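Proteasome accessory factor B/C (PafBC) (Paenarthrobacter aurescens, PDB 6SJ9) probably regulates transcription in the bacterial DNA damage response, joining winged helix-turn-helix modules with WYL domains in a single chain. Local coordinates at residues Phe536-Asn548 and Ser567-Pro581. Numbering follows the deposited sequence.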
ATOM      1  N   PHE A 536       9.907   8.294  17.464  1.00 37.90           N
ATOM      2  CA  PHE A 536       9.146   8.108  18.694  1.00 38.02           C
ATOM      3  C   PHE A 536       7.756   8.696  18.509  1.00 37.85           C
ATOM      4  O   PHE A 536       7.592   9.806  17.995  1.00 37.02           O
ATOM      5  CB  PHE A 536       9.814   8.678  19.940  1.00 37.58           C
ATOM      6  CG  PHE A 536      10.059  10.155  19.910  1.00 41.75           C
ATOM      7  CD1 PHE A 536      11.076  10.701  19.137  1.00 48.20           C
ATOM      8  CD2 PHE A 536       9.362  10.972  20.758  1.00 40.09           C
ATOM      9  CE1 PHE A 536      11.320  12.053  19.141  1.00 47.97           C
ATOM     10  CE2 PHE A 536       9.611  12.324  20.780  1.00 44.20           C
ATOM     11  CZ  PHE A 536      10.581  12.861  19.979  1.00 47.02           C
ATOM     12  N   GLU A 537       6.780   7.926  18.905  1.00 33.11           N
ATOM     13  CA  GLU A 537       5.396   8.348  18.972  1.00 36.60           C
ATOM     14  C   GLU A 537       5.160   9.085  20.298  1.00 36.38           C
ATOM     15  O   GLU A 537       5.642   8.658  21.361  1.00 35.68           O
ATOM     16  CB  GLU A 537       4.487   7.123  18.905  1.00 34.41           C
ATOM     17  CG  GLU A 537       3.048   7.475  18.927  1.00 36.06           C
ATOM     18  CD  GLU A 537       2.179   6.230  19.242  1.00 44.54           C
ATOM     19  OE1 GLU A 537       1.233   5.965  18.470  1.00 46.27           O
ATOM     20  OE2 GLU A 537       2.461   5.497  20.241  1.00 44.13           O
ATOM     21  N   ALA A 538       4.479  10.222  20.225  1.00 35.15           N
ATOM     22  CA  ALA A 538       4.284  11.047  21.406  1.00 34.45           C
ATOM     23  C   ALA A 538       2.991  11.840  21.262  1.00 36.22           C
ATOM     24  O   ALA A 538       2.621  12.267  20.168  1.00 39.45           O
ATOM     25  CB  ALA A 538       5.457  12.006  21.595  1.00 33.51           C
ATOM     26  N   TYR A 539       2.316  12.055  22.379  1.00 31.84           N
ATOM     27  CA  TYR A 539       1.187  12.977  22.379  1.00 34.24           C
ATOM     28  C   TYR A 539       1.760  14.390  22.439  1.00 36.87           C
ATOM     29  O   TYR A 539       2.455  14.731  23.394  1.00 36.21           O
ATOM     30  CB  TYR A 539       0.214  12.698  23.551  1.00 32.50           C
ATOM     31  CG  TYR A 539      -1.024  13.599  23.412  1.00 39.20           C
ATOM     32  CD1 TYR A 539      -1.047  14.865  23.960  1.00 39.00           C
ATOM     33  CD2 TYR A 539      -2.137  13.189  22.676  1.00 45.25           C
ATOM     34  CE1 TYR A 539      -2.162  15.719  23.808  1.00 45.49           C
ATOM     35  CE2 TYR A 539      -3.262  14.025  22.523  1.00 45.74           C
ATOM     36  CZ  TYR A 539      -3.260  15.291  23.096  1.00 49.72           C
ATOM     37  OH  TYR A 539      -4.339  16.127  22.952  1.00 53.55           O
ATOM     38  N   CYS A 540       1.521  15.188  21.402  1.00 34.98           N
ATOM     39  CA  CYS A 540       2.070  16.526  21.316  1.00 37.51           C
ATOM     40  C   CYS A 540       1.058  17.526  21.867  1.00 43.29           C
ATOM     41  O   CYS A 540      -0.075  17.587  21.384  1.00 43.36           O
ATOM     42  CB  CYS A 540       2.444  16.883  19.886  1.00 36.52           C
ATOM     43  SG  CYS A 540       2.949  18.653  19.728  1.00 41.48           S
ATOM     44  N   HIS A 541       1.417  18.236  22.943  1.00 42.79           N
ATOM     45  CA  HIS A 541       0.476  19.212  23.480  1.00 46.18           C
ATOM     46  C   HIS A 541       0.343  20.447  22.608  1.00 46.64           C
ATOM     47  O   HIS A 541      -0.619  21.174  22.782  1.00 47.96           O
ATOM     48  CB  HIS A 541       0.820  19.593  24.931  1.00 46.36           C
ATOM     49  CG  HIS A 541       0.548  18.462  25.847  1.00 46.84           C
ATOM     50  ND1 HIS A 541       1.505  17.516  26.156  1.00 47.51           N
ATOM     51  CD2 HIS A 541      -0.625  17.986  26.326  1.00 46.95           C
ATOM     52  CE1 HIS A 541       0.954  16.566  26.892  1.00 46.98           C
ATOM     53  NE2 HIS A 541      -0.342  16.823  26.997  1.00 48.13           N
ATOM     54  N   SER A 542       1.277  20.721  21.693  1.00 46.38           N
ATOM     55  CA  SER A 542       1.033  21.810  20.746  1.00 48.55           C
ATOM     56  C   SER A 542       0.048  21.455  19.639  1.00 49.15           C
ATOM     57  O   SER A 542      -0.702  22.323  19.218  1.00 53.19           O
ATOM     58  CB  SER A 542       2.339  22.297  20.137  1.00 48.06           C
ATOM     59  OG  SER A 542       3.095  22.870  21.183  1.00 53.89           O
ATOM     60  N   LYS A 543       0.052  20.239  19.104  1.00 47.16           N
ATOM     61  CA  LYS A 543      -0.948  19.875  18.103  1.00 45.90           C
ATOM     62  C   LYS A 543      -2.198  19.295  18.743  1.00 46.48           C
ATOM     63  O   LYS A 543      -3.176  19.030  18.044  1.00 49.11           O
ATOM     64  CB  LYS A 543      -0.369  18.851  17.105  1.00 47.20           C
ATOM     65  CG  LYS A 543       0.887  19.278  16.416  1.00 46.87           C
ATOM     66  CD  LYS A 543       0.681  20.633  15.666  1.00 53.90           C
ATOM     67  CE  LYS A 543       1.591  20.725  14.453  1.00 53.87           C
ATOM     68  NZ  LYS A 543       2.080  22.132  14.317  1.00 56.11           N
ATOM     69  N   ALA A 544      -2.163  19.048  20.048  1.00 44.37           N
ATOM     70  CA  ALA A 544      -3.223  18.352  20.751  1.00 46.71           C
ATOM     71  C   ALA A 544      -3.575  17.052  20.035  1.00 45.80           C
ATOM     72  O   ALA A 544      -4.730  16.781  19.714  1.00 42.70           O
ATOM     73  CB  ALA A 544      -4.459  19.275  20.937  1.00 48.32           C
ATOM     74  N   GLY A 545      -2.533  16.259  19.734  1.00 45.73           N
ATOM     75  CA  GLY A 545      -2.729  14.948  19.145  1.00 39.77           C
ATOM     76  C   GLY A 545      -1.426  14.169  19.097  1.00 41.05           C
ATOM     77  O   GLY A 545      -0.321  14.718  19.257  1.00 37.72           O
ATOM     78  N   VAL A 546      -1.567  12.895  18.757  1.00 37.24           N
ATOM     79  CA  VAL A 546      -0.416  12.006  18.700  1.00 37.52           C
ATOM     80  C   VAL A 546       0.318  12.320  17.411  1.00 37.39           C
ATOM     81  O   VAL A 546      -0.305  12.499  16.364  1.00 38.31           O
ATOM     82  CB  VAL A 546      -0.860  10.531  18.772  1.00 39.38           C
ATOM     83  CG1 VAL A 546       0.334   9.632  18.579  1.00 38.44           C
ATOM     84  CG2 VAL A 546      -1.520  10.207  20.167  1.00 40.86           C
ATOM     85  N   ARG A 547       1.630  12.503  17.505  1.00 35.67           N
ATOM     86  CA  ARG A 547       2.470  12.649  16.334  1.00 38.69           C
ATOM     87  C   ARG A 547       3.613  11.659  16.435  1.00 38.56           C
ATOM     88  O   ARG A 547       3.891  11.122  17.514  1.00 38.33           O
ATOM     89  CB  ARG A 547       3.033  14.075  16.215  1.00 41.25           C
ATOM     90  CG  ARG A 547       1.957  15.166  16.088  1.00 43.35           C
ATOM     91  CD  ARG A 547       1.413  15.157  14.671  1.00 47.13           C
ATOM     92  NE  ARG A 547       0.424  16.198  14.383  1.00 47.65           N
ATOM     93  CZ  ARG A 547      -0.840  16.208  14.806  1.00 51.26           C
ATOM     94  NH1 ARG A 547      -1.332  15.239  15.585  1.00 47.26           N
ATOM     95  NH2 ARG A 547      -1.626  17.215  14.452  1.00 57.36           N
ATOM     96  N   ASN A 548       4.299  11.450  15.303  1.00 35.72           N
ATOM     97  CA  ASN A 548       5.450  10.565  15.224  1.00 39.02           C
ATOM     98  C   ASN A 548       6.605  11.381  14.724  1.00 40.38           C
ATOM     99  O   ASN A 548       6.545  11.908  13.616  1.00 44.96           O
ATOM    100  CB  ASN A 548       5.170   9.361  14.295  1.00 37.93           C
ATOM    101  CG  ASN A 548       4.211   8.427  14.933  1.00 38.27           C
ATOM    102  OD1 ASN A 548       4.634   7.509  15.625  1.00 42.42           O
ATOM    103  ND2 ASN A 548       2.919   8.706  14.830  1.00 41.62           N
ATOM    104  N   SER A 567      -3.348  12.176  27.791  1.00 78.45           N
ATOM    105  CA  SER A 567      -4.335  12.595  26.803  1.00 75.19           C
ATOM    106  C   SER A 567      -4.393  11.667  25.605  1.00 76.16           C
ATOM    107  O   SER A 567      -5.352  11.750  24.832  1.00 74.02           O
ATOM    108  CB  SER A 567      -4.071  14.013  26.339  1.00 68.04           C
ATOM    109  OG  SER A 567      -4.071  14.837  27.467  1.00 63.87           O
ATOM    110  N   ALA A 568      -3.385  10.814  25.413  1.00 79.53           N
ATOM    111  CA  ALA A 568      -3.428   9.910  24.272  1.00 83.57           C
ATOM    112  C   ALA A 568      -4.578   8.908  24.417  1.00 91.92           C
ATOM    113  O   ALA A 568      -5.312   8.652  23.456  1.00 92.86           O
ATOM    114  CB  ALA A 568      -2.075   9.211  24.124  1.00 76.54           C
ATOM    115  N   THR A 569      -4.768   8.350  25.618  1.00 96.60           N
ATOM    116  CA  THR A 569      -5.879   7.442  25.884  1.00103.00           C
ATOM    117  C   THR A 569      -7.225   8.164  25.944  1.00108.78           C
ATOM    118  O   THR A 569      -8.265   7.498  25.927  1.00109.05           O
ATOM    119  CB  THR A 569      -5.634   6.650  27.173  1.00105.83           C
ATOM    120  OG1 THR A 569      -5.526   7.548  28.285  1.00108.69           O
ATOM    121  CG2 THR A 569      -4.365   5.819  27.058  1.00104.63           C
ATOM    122  N   ALA A 570      -7.225   9.493  26.033  1.00115.23           N
ATOM    123  CA  ALA A 570      -8.430  10.314  26.045  1.00120.21           C
ATOM    124  C   ALA A 570      -8.702  10.834  24.637  1.00124.58           C
ATOM    125  O   ALA A 570      -7.790  10.945  23.813  1.00124.87           O
ATOM    126  CB  ALA A 570      -8.294  11.484  27.026  1.00119.90           C
ATOM    127  N   GLY A 571      -9.962  11.137  24.348  1.00128.76           N
ATOM    128  CA  GLY A 571     -10.289  11.525  22.998  1.00131.70           C
ATOM    129  C   GLY A 571     -10.917  10.361  22.264  1.00132.06           C
ATOM    130  O   GLY A 571     -11.372   9.381  22.859  1.00132.54           O
ATOM    131  N   GLN A 572     -10.942  10.474  20.947  1.00131.83           N
ATOM    132  CA  GLN A 572     -11.421   9.366  20.144  1.00133.20           C
ATOM    133  C   GLN A 572     -10.169   8.671  19.615  1.00131.53           C
ATOM    134  O   GLN A 572      -9.057   8.937  20.087  1.00132.41           O
ATOM    135  CB  GLN A 572     -12.359   9.863  19.036  1.00135.22           C
ATOM    136  CG  GLN A 572     -13.422   8.853  18.581  1.00136.02           C
ATOM    137  CD  GLN A 572     -14.523   9.483  17.719  1.00137.32           C
ATOM    138  OE1 GLN A 572     -14.891  10.642  17.909  1.00137.98           O
ATOM    139  NE2 GLN A 572     -15.052   8.712  16.772  1.00137.28           N
ATOM    140  N   ASP A 573     -10.317   7.784  18.636  1.00127.10           N
ATOM    141  CA  ASP A 573      -9.137   7.032  18.237  1.00122.27           C
ATOM    142  C   ASP A 573      -8.095   7.958  17.628  1.00114.77           C
ATOM    143  O   ASP A 573      -8.385   9.077  17.184  1.00115.24           O
ATOM    144  CB  ASP A 573      -9.484   5.920  17.237  1.00125.25           C
ATOM    145  CG  ASP A 573      -9.906   4.626  17.915  1.00127.23           C
ATOM    146  OD1 ASP A 573      -9.848   4.558  19.163  1.00128.82           O
ATOM    147  OD2 ASP A 573     -10.285   3.677  17.194  1.00127.15           O
ATOM    148  N   PHE A 574      -6.858   7.494  17.638  1.00 98.81           N
ATOM    149  CA  PHE A 574      -5.867   8.243  16.906  1.00 79.34           C
ATOM    150  C   PHE A 574      -5.267   7.369  15.815  1.00 58.03           C
ATOM    151  O   PHE A 574      -5.427   6.138  15.801  1.00 49.41           O
ATOM    152  CB  PHE A 574      -4.778   8.856  17.812  1.00 81.86           C
ATOM    153  CG  PHE A 574      -3.975   7.886  18.641  1.00 82.56           C
ATOM    154  CD1 PHE A 574      -2.725   7.463  18.203  1.00 78.89           C
ATOM    155  CD2 PHE A 574      -4.416   7.482  19.902  1.00 85.36           C
ATOM    156  CE1 PHE A 574      -1.943   6.606  18.980  1.00 79.47           C
ATOM    157  CE2 PHE A 574      -3.635   6.626  20.691  1.00 85.53           C
ATOM    158  CZ  PHE A 574      -2.397   6.188  20.222  1.00 82.92           C
ATOM    159  N   PRO A 575      -4.632   7.988  14.845  1.00 46.03           N
ATOM    160  CA  PRO A 575      -4.084   7.213  13.744  1.00 38.81           C
ATOM    161  C   PRO A 575      -2.976   6.272  14.224  1.00 39.25           C
ATOM    162  O   PRO A 575      -2.278   6.520  15.210  1.00 38.49           O
ATOM    163  CB  PRO A 575      -3.560   8.287  12.791  1.00 34.58           C
ATOM    164  CG  PRO A 575      -4.275   9.578  13.205  1.00 35.64           C
ATOM    165  CD  PRO A 575      -4.435   9.442  14.673  1.00 40.92           C
ATOM    166  N   ALA A 576      -2.818   5.182  13.493  1.00 34.94           N
ATOM    167  CA  ALA A 576      -1.672   4.332  13.720  1.00 34.18           C
ATOM    168  C   ALA A 576      -0.403   5.074  13.279  1.00 35.54           C
ATOM    169  O   ALA A 576      -0.457   6.115  12.609  1.00 35.58           O
ATOM    170  CB  ALA A 576      -1.842   3.059  12.912  1.00 28.77           C
ATOM    171  N   ARG A 577       0.747   4.515  13.627  1.00 32.65           N
ATOM    172  CA  ARG A 577       1.974   5.287  13.620  1.00 38.87           C
ATOM    173  C   ARG A 577       2.370   5.805  12.235  1.00 43.15           C
ATOM    174  O   ARG A 577       2.976   6.879  12.141  1.00 42.62           O
ATOM    175  CB  ARG A 577       3.103   4.448  14.204  1.00 39.90           C
ATOM    176  CG  ARG A 577       3.080   4.421  15.694  1.00 39.02           C
ATOM    177  CD  ARG A 577       4.187   3.457  16.199  1.00 40.53           C
ATOM    178  NE  ARG A 577       3.793   2.057  16.041  1.00 42.92           N
ATOM    179  CZ  ARG A 577       4.464   1.028  16.576  1.00 46.58           C
ATOM    180  NH1 ARG A 577       5.556   1.253  17.314  1.00 42.89           N
ATOM    181  NH2 ARG A 577       4.036  -0.222  16.399  1.00 42.46           N
ATOM    182  N   LEU A 578       2.111   5.053  11.162  1.00 39.73           N
ATOM    183  CA  LEU A 578       2.460   5.528   9.823  1.00 35.82           C
ATOM    184  C   LEU A 578       1.401   6.439   9.233  1.00 36.03           C
ATOM    185  O   LEU A 578       1.497   6.774   8.044  1.00 39.18           O
ATOM    186  CB  LEU A 578       2.671   4.340   8.854  1.00 35.14           C
ATOM    187  CG  LEU A 578       3.931   3.555   9.184  1.00 38.46           C
ATOM    188  CD1 LEU A 578       4.093   2.327   8.297  1.00 36.38           C
ATOM    189  CD2 LEU A 578       5.121   4.535   8.984  1.00 40.95           C
ATOM    190  N   PHE A 579       0.353   6.767   9.982  1.00 38.08           N
ATOM    191  CA  PHE A 579      -0.760   7.535   9.451  1.00 37.96           C
ATOM    192  C   PHE A 579      -0.999   8.895  10.138  1.00 38.80           C
ATOM    193  O   PHE A 579      -1.906   9.640   9.717  1.00 38.45           O
ATOM    194  CB  PHE A 579      -2.022   6.668   9.501  1.00 35.80           C
ATOM    195  CG  PHE A 579      -1.962   5.447   8.595  1.00 36.06           C
ATOM    196  CD1 PHE A 579      -1.442   4.261   9.050  1.00 33.54           C
ATOM    197  CD2 PHE A 579      -2.344   5.537   7.258  1.00 37.75           C
ATOM    198  CE1 PHE A 579      -1.391   3.131   8.255  1.00 33.30           C
ATOM    199  CE2 PHE A 579      -2.338   4.393   6.422  1.00 35.67           C
ATOM    200  CZ  PHE A 579      -1.840   3.183   6.920  1.00 34.77           C
ATOM    201  N   THR A 580      -0.253   9.240  11.183  1.00 38.28           N
ATOM    202  CA  THR A 580      -0.452  10.552  11.828  1.00 39.65           C
ATOM    203  C   THR A 580      -0.021  11.675  10.890  1.00 38.89           C
ATOM    204  O   THR A 580       0.860  11.476  10.060  1.00 42.44           O
ATOM    205  CB  THR A 580       0.312  10.649  13.154  1.00 39.33           C
ATOM    206  OG1 THR A 580       1.693  10.360  12.948  1.00 41.98           O
ATOM    207  CG2 THR A 580      -0.225   9.670  14.169  1.00 38.32           C
ATOM    208  N   PRO A 581      -0.655  12.854  10.957  1.00 42.20           N
ATOM    209  CA  PRO A 581      -0.168  13.979  10.133  1.00 43.38           C
ATOM    210  C   PRO A 581       1.285  14.248  10.468  1.00 46.84           C
ATOM    211  O   PRO A 581       1.690  14.123  11.624  1.00 45.15           O
ATOM    212  CB  PRO A 581      -1.072  15.160  10.515  1.00 39.00           C
ATOM    213  CG  PRO A 581      -1.839  14.746  11.660  1.00 42.65           C
ATOM    214  CD  PRO A 581      -1.775  13.260  11.828  1.00 41.58           C
TER
HETATM  215  O   HOH W   1       0.659   6.904  16.220  1.00 36.57           O
HETATM  216  O   HOH W   2       3.361  12.337  12.793  1.00 46.65           O
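The beta hairpin 536-548 approaches the loop 567-581 most closely, CA to CA, at three pairs: Tyr539 with Ala568 at 5.9 Å, Arg547 with Thr580, and Asn548 with Arg577. Its strands belong to the antiparallel sheet of the second WYL domain, an Sm-like fold, and their turn carries a G1 beta bulge in which Ala544 and Gly545 both face Cys540. No backbone hydrogen bond joins hairpin and loop, so side chains, a few main-chain atoms and two waters make the contact.

At the turn end, Ser567 CB sits over one face of the Tyr539 ring, 3.7 Å from its centroid and 16° off the normal, a CH-pi contact. A second one joins Val546 to Phe574: Val546 CG2 stands 3.6 Å from the Phe574 ring centroid, over its centre. With chi1 at 59°, CG of Phe574 is tucked over its own backbone, which turns the ring against the valine; its edge meets Glu537 OE1, whose carboxylate also forms a salt bridge through OE2 with Arg526.

Asn548 supplies the direct polar link. Asn548 ND2 donates to Thr580 OG1 at 2.8 Å with an N-H...O angle of 159°, the acceptor near the amide plane, while OD1 is bonded to Tyr528 OH; the amide is thus held at both ends. Water 1 donates to Glu537 OE1 and Pro575 O and accepts from Asn548 ND2. Arg577 CG packs 3.5 Å from Asn548 OD1, and its NH2 forms a salt bridge with Asp442, just after helix 427-441.

Beyond Thr580, the Arg547 guanidinium lies between Lys543 CB on one face and Pro581 CG on the other, and Arg547 NH1 donates to Val546 O at 3.0 Å. Water 2 accepts from Asn548 N, pairs with Thr580 OG1 and donates to Pro581 O at 2.7 Å.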